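Local coordinates for protein prokaryotic transcription elongation factor GreA/GreB (Nitrosomonas europaea, PDB 2PN0) that probably binds RNA polymerase, as expected of an Rnk-type member of the GreA/GreB transcription elongation factor family, at residues K6-A16 against R43-P53; G103-E111 against L120-T128. All coordinates share one frame; numbering follows the deposited sequence.

Contact 1. Residues K6-A16 against R43-P53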
loop_
_atom_site.group_PDB
_atom_site.type_symbol
_atom_site.label_atom_id
_atom_site.label_comp_id
_atom_site.label_asym_id
_atom_site.label_seq_id
_atom_site.Cartn_x
_atom_site.Cartn_y
_atom_site.Cartn_z
ATOM N N LYS A 6 -14.146 -18.141 4.067
ATOM C CA LYS A 6 -15.152 -18.748 4.990
ATOM C C LYS A 6 -15.794 -17.713 5.939
ATOM O O LYS A 6 -16.986 -17.422 5.792
ATOM C CB LYS A 6 -14.558 -19.942 5.752
ATOM C CG LYS A 6 -15.440 -20.522 6.861
ATOM C CD LYS A 6 -16.551 -21.404 6.322
ATOM C CE LYS A 6 -17.867 -20.641 6.206
ATOM N NZ LYS A 6 -18.978 -21.604 5.938
ATOM N N PRO A 7 -15.017 -17.143 6.895
ATOM C CA PRO A 7 -15.688 -16.212 7.804
ATOM C C PRO A 7 -15.947 -14.862 7.134
ATOM O O PRO A 7 -15.030 -14.232 6.615
ATOM C CB PRO A 7 -14.705 -16.078 8.970
ATOM C CG PRO A 7 -13.356 -16.354 8.375
ATOM C CD PRO A 7 -13.569 -17.257 7.185
ATOM N N LYS A 8 -17.210 -14.455 7.134
ATOM C CA LYS A 8 -17.624 -13.171 6.604
ATOM C C LYS A 8 -17.061 -12.068 7.494
ATOM O O LYS A 8 -17.016 -12.217 8.718
ATOM C CB LYS A 8 -19.155 -13.086 6.584
ATOM C CG LYS A 8 -19.857 -14.375 6.176
ATOM C CD LYS A 8 -21.312 -14.104 5.827
ATOM C CE LYS A 8 -22.124 -15.392 5.766
ATOM N NZ LYS A 8 -21.538 -16.417 4.835
ATOM N N ILE A 9 -16.598 -10.979 6.889
ATOM C CA ILE A 9 -16.252 -9.798 7.669
ATOM C C ILE A 9 -17.562 -9.103 8.025
ATOM O O ILE A 9 -18.593 -9.381 7.411
ATOM C CB ILE A 9 -15.295 -8.823 6.908
ATOM C CG1 ILE A 9 -15.982 -8.246 5.651
ATOM C CG2 ILE A 9 -13.929 -9.521 6.644
ATOM C CD1 ILE A 9 -15.352 -6.941 5.078
HETATM N N MSE A 10 -17.508 -8.212 9.012
HETATM C CA MSE A 10 -18.648 -7.403 9.420
HETATM C C MSE A 10 -18.395 -5.954 9.004
HETATM O O MSE A 10 -17.286 -5.431 9.232
HETATM C CB MSE A 10 -18.834 -7.452 10.947
HETATM C CG MSE A 10 -18.747 -8.832 11.579
HETATM SE SE MSE A 10 -19.055 -8.849 13.526
HETATM C CE MSE A 10 -20.723 -7.846 13.582
ATOM N N ILE A 11 -19.416 -5.329 8.405
ATOM C CA ILE A 11 -19.432 -3.906 8.006
ATOM C C ILE A 11 -20.725 -3.272 8.461
ATOM O O ILE A 11 -21.736 -3.965 8.550
ATOM C CB ILE A 11 -19.564 -3.720 6.468
ATOM C CG1 ILE A 11 -19.834 -5.046 5.754
ATOM C CG2 ILE A 11 -18.455 -2.826 5.920
ATOM C CD1 ILE A 11 -19.528 -5.016 4.266
ATOM N N SER A 12 -20.714 -1.954 8.655
ATOM C CA SER A 12 -21.949 -1.231 8.894
ATOM C C SER A 12 -22.666 -1.066 7.563
ATOM O O SER A 12 -22.039 -1.149 6.488
ATOM C CB SER A 12 -21.691 0.142 9.523
ATOM O OG SER A 12 -21.257 1.073 8.551
ATOM N N SER A 13 -23.968 -0.827 7.661
ATOM C CA SER A 13 -24.815 -0.585 6.494
ATOM C C SER A 13 -24.295 0.603 5.681
ATOM O O SER A 13 -24.251 0.546 4.447
ATOM C CB SER A 13 -26.258 -0.335 6.936
ATOM O OG SER A 13 -27.156 -0.432 5.843
ATOM N N LEU A 14 -23.924 1.670 6.394
ATOM C CA LEU A 14 -23.372 2.894 5.828
ATOM C C LEU A 14 -22.129 2.605 5.019
ATOM O O LEU A 14 -22.016 3.029 3.871
ATOM C CB LEU A 14 -23.021 3.870 6.956
ATOM C CG LEU A 14 -22.463 5.272 6.677
ATOM C CD1 LEU A 14 -23.193 5.978 5.526
ATOM C CD2 LEU A 14 -22.523 6.128 7.940
ATOM N N ASP A 15 -21.179 1.895 5.611
ATOM C CA ASP A 15 -19.962 1.574 4.872
ATOM C C ASP A 15 -20.155 0.640 3.686
ATOM O O ASP A 15 -19.526 0.847 2.652
ATOM C CB ASP A 15 -18.810 1.180 5.801
ATOM C CG ASP A 15 -18.465 2.299 6.780
ATOM O OD1 ASP A 15 -18.335 3.480 6.348
ATOM O OD2 ASP A 15 -18.355 2.025 7.983
ATOM N N ALA A 16 -21.037 -0.354 3.816
ATOM C CA ALA A 16 -21.374 -1.246 2.681
ATOM C C ALA A 16 -21.884 -0.428 1.511
ATOM O O ALA A 16 -21.463 -0.619 0.360
ATOM C CB ALA A 16 -22.436 -2.294 3.075
ATOM N N ARG A 43 -20.214 -10.835 0.243
ATOM C CA ARG A 43 -20.629 -11.873 1.189
ATOM C C ARG A 43 -20.497 -11.433 2.652
ATOM O O ARG A 43 -20.717 -12.232 3.586
ATOM C CB ARG A 43 -19.810 -13.132 0.964
ATOM C CG ARG A 43 -18.347 -12.957 1.284
ATOM C CD ARG A 43 -17.600 -14.249 1.061
ATOM N NE ARG A 43 -18.220 -15.363 1.781
ATOM C CZ ARG A 43 -17.727 -15.901 2.892
ATOM N NH1 ARG A 43 -16.594 -15.432 3.411
ATOM N NH2 ARG A 43 -18.359 -16.916 3.476
ATOM N N ALA A 44 -20.149 -10.168 2.852
ATOM C CA ALA A 44 -20.012 -9.639 4.203
ATOM C C ALA A 44 -21.341 -9.675 4.970
ATOM O O ALA A 44 -22.438 -9.678 4.381
ATOM C CB ALA A 44 -19.480 -8.231 4.161
ATOM N N GLU A 45 -21.236 -9.707 6.287
ATOM C CA GLU A 45 -22.427 -9.558 7.098
ATOM C C GLU A 45 -22.586 -8.092 7.446
ATOM O O GLU A 45 -21.685 -7.467 8.029
ATOM C CB GLU A 45 -22.439 -10.484 8.316
ATOM C CG GLU A 45 -21.238 -10.470 9.234
ATOM C CD GLU A 45 -21.572 -11.139 10.560
ATOM O OE1 GLU A 45 -22.335 -10.540 11.353
ATOM O OE2 GLU A 45 -21.086 -12.268 10.803
ATOM N N VAL A 46 -23.715 -7.541 7.018
ATOM C CA VAL A 46 -23.992 -6.127 7.181
ATOM C C VAL A 46 -24.780 -5.904 8.464
ATOM O O VAL A 46 -25.945 -6.284 8.566
ATOM C CB VAL A 46 -24.768 -5.538 5.974
ATOM C CG1 VAL A 46 -24.752 -4.034 6.036
ATOM C CG2 VAL A 46 -24.175 -5.985 4.654
ATOM N N VAL A 47 -24.141 -5.284 9.446
ATOM C CA VAL A 47 -24.790 -5.100 10.736
ATOM C C VAL A 47 -24.965 -3.613 11.045
ATOM O O VAL A 47 -24.426 -2.756 10.340
ATOM C CB VAL A 47 -24.015 -5.829 11.874
ATOM C CG1 VAL A 47 -23.927 -7.331 11.602
ATOM C CG2 VAL A 47 -22.630 -5.249 12.044
ATOM N N ASP A 48 -25.740 -3.306 12.079
ATOM C CA ASP A 48 -25.737 -1.967 12.629
ATOM C C ASP A 48 -24.336 -1.707 13.197
ATOM O O ASP A 48 -23.722 -2.632 13.740
ATOM C CB ASP A 48 -26.766 -1.851 13.747
ATOM C CG ASP A 48 -26.778 -0.474 14.376
ATOM O OD1 ASP A 48 -27.339 0.458 13.755
ATOM O OD2 ASP A 48 -26.208 -0.317 15.472
ATOM N N PRO A 49 -23.824 -0.461 13.083
ATOM C CA PRO A 49 -22.512 -0.128 13.668
ATOM C C PRO A 49 -22.309 -0.617 15.117
ATOM O O PRO A 49 -21.182 -0.973 15.494
ATOM C CB PRO A 49 -22.492 1.402 13.615
ATOM C CG PRO A 49 -23.328 1.740 12.418
ATOM C CD PRO A 49 -24.417 0.698 12.380
ATOM N N GLU A 50 -23.396 -0.656 15.894
ATOM C CA GLU A 50 -23.353 -0.993 17.318
ATOM C C GLU A 50 -22.921 -2.411 17.649
ATOM O O GLU A 50 -22.357 -2.627 18.729
ATOM C CB GLU A 50 -24.709 -0.742 18.005
ATOM C CG GLU A 50 -25.194 0.713 18.038
ATOM C CD GLU A 50 -24.084 1.712 18.312
ATOM O OE1 GLU A 50 -23.895 2.612 17.461
ATOM O OE2 GLU A 50 -23.398 1.589 19.360
ATOM N N GLU A 51 -23.207 -3.379 16.771
ATOM C CA GLU A 51 -22.778 -4.732 17.145
ATOM C C GLU A 51 -21.589 -5.251 16.345
ATOM O O GLU A 51 -21.266 -6.441 16.371
ATOM C CB GLU A 51 -23.959 -5.743 17.270
ATOM C CG GLU A 51 -23.716 -6.880 18.364
ATOM C CD GLU A 51 -23.538 -6.275 19.799
ATOM O OE1 GLU A 51 -22.782 -6.863 20.628
ATOM O OE2 GLU A 51 -24.149 -5.222 20.089
ATOM N N ILE A 52 -20.880 -4.319 15.705
ATOM C CA ILE A 52 -19.513 -4.606 15.239
ATOM C C ILE A 52 -18.587 -4.328 16.423
ATOM O O ILE A 52 -18.559 -3.199 16.933
ATOM C CB ILE A 52 -19.029 -3.703 14.085
ATOM C CG1 ILE A 52 -19.861 -3.894 12.826
ATOM C CG2 ILE A 52 -17.563 -4.008 13.767
ATOM C CD1 ILE A 52 -19.710 -2.769 11.861
ATOM N N PRO A 53 -17.822 -5.345 16.868
ATOM C CA PRO A 53 -16.939 -5.157 18.029
ATOM C C PRO A 53 -15.900 -4.052 17.806
ATOM O O PRO A 53 -15.469 -3.856 16.660
ATOM C CB PRO A 53 -16.264 -6.524 18.182
ATOM C CG PRO A 53 -17.148 -7.489 17.454
ATOM C CD PRO A 53 -17.768 -6.721 16.335
#
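M10, a selenomethionine, meets V47 and P53 through a single bend: its chain is straight to the selenium and turns at chi3 (51°), which brings M10 CE to 3.6 Å from V47 CG2. The M10 side chain crosses P53 at about a right angle, with M10 SE 3.8 Å from P53 CD. The stem of M10 runs alongside the E45 side chain, pointing the same way. At the other end R43, whose chain bends at chi3 (-53°), presents the edge of its guanidinium to the backbone of K6: R43 NH2 donates to K6 O at 2.7 Å, with that oxygen almost in the guanidinium plane, whereas the bond from R43 NH1 is weak. K8 CG lies over one face of this group, offset toward the rim.

Strands 10-12 and 45-47 are parallel neighbours, their short axes crossing at -40°. Successive bonds alternate direction between them: E45 N donates to I9 O at 2.9 Å, then I11 N to E45 O and V47 N to I11 O. I9 CG1 packs 3.8 Å from A44 CB, and V46 CG1 reaches the start of the helix at S13 and A16. There S12 OG, at the N-cap, accepts from D15 N at 3.1 Å. Helix 34-42 adds E40 beside I9 and L41 beside I11.

Chemically, the contact has two ends: an apolar cluster of M10, V47, I52 and P53, and a polar one of K6, K8 and R43. K8 NZ and R43 NH2 stand 3.5 Å apart without bonding, which probably concentrates positive charge at the polar end.

Contact 2. Residues G103-E111 against L120-T128; sequences GLAQGDEIE and LRVRIVEVT
I124 turns its side chain into the bend of 103-111, and this is the compact part of the contact: I124 CD1 lies 4.0 Å from L104 CB, and I124 CG2 is 3.7 Å from Q106 CA. The bend is a type II turn from A105 to D108, closed by D108 N to A105 O and reinforced by A105 N donating to D108 OD2. Two backbone bonds fasten it to the strand, G107 N to I124 O and I124 N to D108 O. Beyond it, I110 and V122 form an antiparallel hydrogen-bonded pair, with V122 N to I110 O nearly straight and I110 CG1 meeting V122 CG2 obliquely.

The other face is polar and more accessible, carrying E109, E111, R121 and R123 in one salt-bridge network. R123 grips E109 side-on: R123 NE (2.9 Å) and R123 NH2 (3.1 Å) both donate to E109 OE2, with the carboxylate and guanidinium only 15° from coplanar. R121 is held less squarely. Its chain, extended from CG to NE with CG anti to the backbone N (chi1 -174°), carries the guanidinium across E109, whose CB sits over one face; the planes stand 85° apart. R121 NH2 reaches E109 OE1 at 3.3 Å, while R121 NH1 meets E111 OE1 from above the carboxylate plane at 3.0 Å. At the far end, Q106 NE2 donates to V125 O, 3.1 Å away and above the carbonyl plane.

Strand 119-128 is the middle strand of a three-stranded antiparallel sheet. Its hairpin partner 109-113 flanks one edge and strand 62-67 the other, where V125 and E126 form a classic beta bulge opposite R64.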
loop_
_atom_site.group_PDB
_atom_site.type_symbol
_atom_site.label_atom_id
_atom_site.label_comp_id
_atom_site.label_asym_id
_atom_site.label_seq_id
_atom_site.Cartn_x
_atom_site.Cartn_y
_atom_site.Cartn_z
ATOM N N GLY A 103 -12.000 -5.127 7.880
ATOM C CA GLY A 103 -12.491 -6.417 8.355
ATOM C C GLY A 103 -11.502 -7.214 9.194
ATOM O O GLY A 103 -11.894 -8.213 9.851
ATOM N N LEU A 104 -10.240 -6.794 9.219
ATOM C CA LEU A 104 -9.261 -7.442 10.098
ATOM C C LEU A 104 -9.614 -7.099 11.565
ATOM O O LEU A 104 -10.490 -6.236 11.835
ATOM C CB LEU A 104 -7.846 -6.976 9.778
ATOM C CG LEU A 104 -7.353 -7.431 8.408
ATOM C CD1 LEU A 104 -5.840 -7.056 8.379
ATOM C CD2 LEU A 104 -7.576 -8.900 8.213
ATOM N N ALA A 105 -8.973 -7.785 12.510
ATOM C CA ALA A 105 -9.249 -7.529 13.932
ATOM C C ALA A 105 -7.962 -7.372 14.763
ATOM O O ALA A 105 -6.903 -7.830 14.341
ATOM C CB ALA A 105 -10.094 -8.640 14.497
ATOM N N GLN A 106 -8.078 -6.721 15.926
ATOM C CA GLN A 106 -6.983 -6.609 16.888
ATOM C C GLN A 106 -6.350 -7.989 17.094
ATOM O O GLN A 106 -7.064 -9.004 17.224
ATOM C CB GLN A 106 -7.507 -6.047 18.232
ATOM C CG GLN A 106 -6.420 -5.589 19.239
ATOM C CD GLN A 106 -5.816 -6.750 20.053
ATOM O OE1 GLN A 106 -6.403 -7.836 20.121
ATOM N NE2 GLN A 106 -4.636 -6.538 20.637
ATOM N N GLY A 107 -5.018 -8.032 17.088
ATOM C CA GLY A 107 -4.298 -9.278 17.235
ATOM C C GLY A 107 -3.856 -9.904 15.917
ATOM O O GLY A 107 -2.926 -10.733 15.925
ATOM N N ASP A 108 -4.511 -9.517 14.802
ATOM C CA ASP A 108 -4.222 -10.089 13.491
ATOM C C ASP A 108 -2.852 -9.624 13.038
ATOM O O ASP A 108 -2.412 -8.513 13.384
ATOM C CB ASP A 108 -5.252 -9.686 12.430
ATOM C CG ASP A 108 -6.531 -10.470 12.530
ATOM O OD1 ASP A 108 -6.580 -11.439 13.336
ATOM O OD2 ASP A 108 -7.503 -10.091 11.826
ATOM N N GLU A 109 -2.157 -10.485 12.318
ATOM C CA GLU A 109 -0.846 -10.106 11.768
ATOM C C GLU A 109 -0.883 -10.024 10.236
ATOM O O GLU A 109 -1.542 -10.834 9.563
ATOM C CB GLU A 109 0.236 -11.092 12.276
ATOM C CG GLU A 109 0.473 -10.896 13.796
ATOM C CD GLU A 109 1.409 -11.928 14.461
ATOM O OE1 GLU A 109 1.763 -12.960 13.850
ATOM O OE2 GLU A 109 1.799 -11.639 15.617
ATOM N N ILE A 110 -0.195 -9.033 9.678
ATOM C CA ILE A 110 -0.081 -8.969 8.220
ATOM C C ILE A 110 1.330 -8.535 7.951
ATOM O O ILE A 110 2.061 -8.152 8.879
ATOM C CB ILE A 110 -1.097 -7.988 7.546
ATOM C CG1 ILE A 110 -1.038 -6.603 8.173
ATOM C CG2 ILE A 110 -2.524 -8.587 7.569
ATOM C CD1 ILE A 110 -1.999 -5.594 7.375
ATOM N N GLU A 111 1.718 -8.587 6.693
ATOM C CA GLU A 111 3.067 -8.202 6.341
ATOM C C GLU A 111 3.089 -7.555 4.952
ATOM O O GLU A 111 2.204 -7.806 4.103
ATOM C CB GLU A 111 4.025 -9.418 6.435
ATOM C CG GLU A 111 3.761 -10.475 5.410
ATOM C CD GLU A 111 4.576 -11.746 5.653
ATOM O OE1 GLU A 111 4.948 -12.074 6.825
ATOM O OE2 GLU A 111 4.798 -12.408 4.646
ATOM N N LEU A 120 8.149 -6.622 6.220
ATOM C CA LEU A 120 7.799 -5.984 7.466
ATOM C C LEU A 120 6.590 -6.747 7.962
ATOM O O LEU A 120 5.514 -6.699 7.350
ATOM C CB LEU A 120 7.417 -4.529 7.227
ATOM C CG LEU A 120 6.966 -3.818 8.503
ATOM C CD1 LEU A 120 8.154 -3.739 9.500
ATOM C CD2 LEU A 120 6.463 -2.463 8.161
ATOM N N ARG A 121 6.748 -7.457 9.073
ATOM C CA ARG A 121 5.616 -8.176 9.655
ATOM C C ARG A 121 5.111 -7.459 10.941
ATOM O O ARG A 121 5.898 -7.196 11.868
ATOM C CB ARG A 121 5.990 -9.628 9.995
ATOM C CG ARG A 121 4.763 -10.448 10.482
ATOM C CD ARG A 121 5.115 -11.944 10.525
ATOM N NE ARG A 121 3.986 -12.771 10.945
ATOM C CZ ARG A 121 2.953 -13.122 10.171
ATOM N NH1 ARG A 121 2.867 -12.717 8.900
ATOM N NH2 ARG A 121 1.963 -13.853 10.702
ATOM N N VAL A 122 3.824 -7.152 10.980
ATOM C CA VAL A 122 3.274 -6.301 12.044
ATOM C C VAL A 122 2.061 -6.971 12.665
ATOM O O VAL A 122 1.390 -7.779 12.012
ATOM C CB VAL A 122 2.875 -4.898 11.536
ATOM C CG1 VAL A 122 4.137 -4.108 11.079
ATOM C CG2 VAL A 122 1.822 -4.966 10.356
ATOM N N ARG A 123 1.790 -6.630 13.932
ATOM C CA ARG A 123 0.578 -7.100 14.559
ATOM C C ARG A 123 -0.279 -5.907 14.897
ATOM O O ARG A 123 0.232 -4.881 15.325
ATOM C CB ARG A 123 0.927 -7.848 15.861
ATOM C CG ARG A 123 -0.288 -8.368 16.631
ATOM C CD ARG A 123 0.164 -8.891 18.012
ATOM N NE ARG A 123 1.073 -10.031 17.868
ATOM C CZ ARG A 123 1.722 -10.598 18.887
ATOM N NH1 ARG A 123 1.577 -10.098 20.119
ATOM N NH2 ARG A 123 2.526 -11.647 18.679
ATOM N N ILE A 124 -1.588 -6.060 14.747
ATOM C CA ILE A 124 -2.491 -5.004 15.140
ATOM C C ILE A 124 -2.621 -5.009 16.648
ATOM O O ILE A 124 -3.123 -5.978 17.235
ATOM C CB ILE A 124 -3.892 -5.172 14.506
ATOM C CG1 ILE A 124 -3.804 -5.062 12.957
ATOM C CG2 ILE A 124 -4.879 -4.134 15.134
ATOM C CD1 ILE A 124 -5.072 -5.426 12.224
ATOM N N VAL A 125 -2.142 -3.932 17.273
ATOM C CA VAL A 125 -2.101 -3.864 18.729
ATOM C C VAL A 125 -3.388 -3.249 19.307
ATOM O O VAL A 125 -3.809 -3.608 20.439
ATOM C CB VAL A 125 -0.795 -3.189 19.272
ATOM C CG1 VAL A 125 0.411 -3.995 18.884
ATOM C CG2 VAL A 125 -0.647 -1.810 18.805
ATOM N N GLU A 126 -4.038 -2.393 18.524
ATOM C CA GLU A 126 -5.248 -1.667 18.964
ATOM C C GLU A 126 -6.000 -1.115 17.777
ATOM O O GLU A 126 -5.399 -0.737 16.768
ATOM C CB GLU A 126 -4.853 -0.498 19.878
ATOM C CG GLU A 126 -6.036 0.163 20.611
ATOM C CD GLU A 126 -5.631 1.196 21.631
ATOM O OE1 GLU A 126 -4.421 1.507 21.774
ATOM O OE2 GLU A 126 -6.558 1.724 22.281
ATOM N N VAL A 127 -7.320 -1.058 17.912
ATOM C CA VAL A 127 -8.189 -0.435 16.903
ATOM C C VAL A 127 -8.987 0.655 17.628
ATOM O O VAL A 127 -9.489 0.410 18.709
ATOM C CB VAL A 127 -9.124 -1.493 16.313
ATOM C CG1 VAL A 127 -10.091 -0.860 15.334
ATOM C CG2 VAL A 127 -8.297 -2.593 15.598
ATOM N N THR A 128 -9.077 1.852 17.053
ATOM C CA THR A 128 -9.795 2.954 17.683
ATOM C C THR A 128 -10.609 3.671 16.613
ATOM O O THR A 128 -10.165 3.829 15.488
ATOM C CB THR A 128 -8.820 3.942 18.322
ATOM O OG1 THR A 128 -7.867 4.353 17.337
ATOM C CG2 THR A 128 -8.079 3.297 19.493
#

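How the contacts relate
Contact 1 closes before contact 2 opens along the chain, and their centres are about 18 Å apart. They nevertheless meet directly: I9 CG2 packs 3.8 Å from G103 CA, linking the residue just before strand 10-12 to the loop residue G103, ahead of the turn. Segment 6-16 belongs to the Rnk N-terminal region and both segments of contact 2 to the GreA/GreB C-terminal region, so this touch joins the two parts of the protein. Architecturally the contacts differ: contact 1 is a parallel pair of strands, whereas contact 2 is an antiparallel hairpin in a separate sheet. No ligand or active site is identified beside either contact.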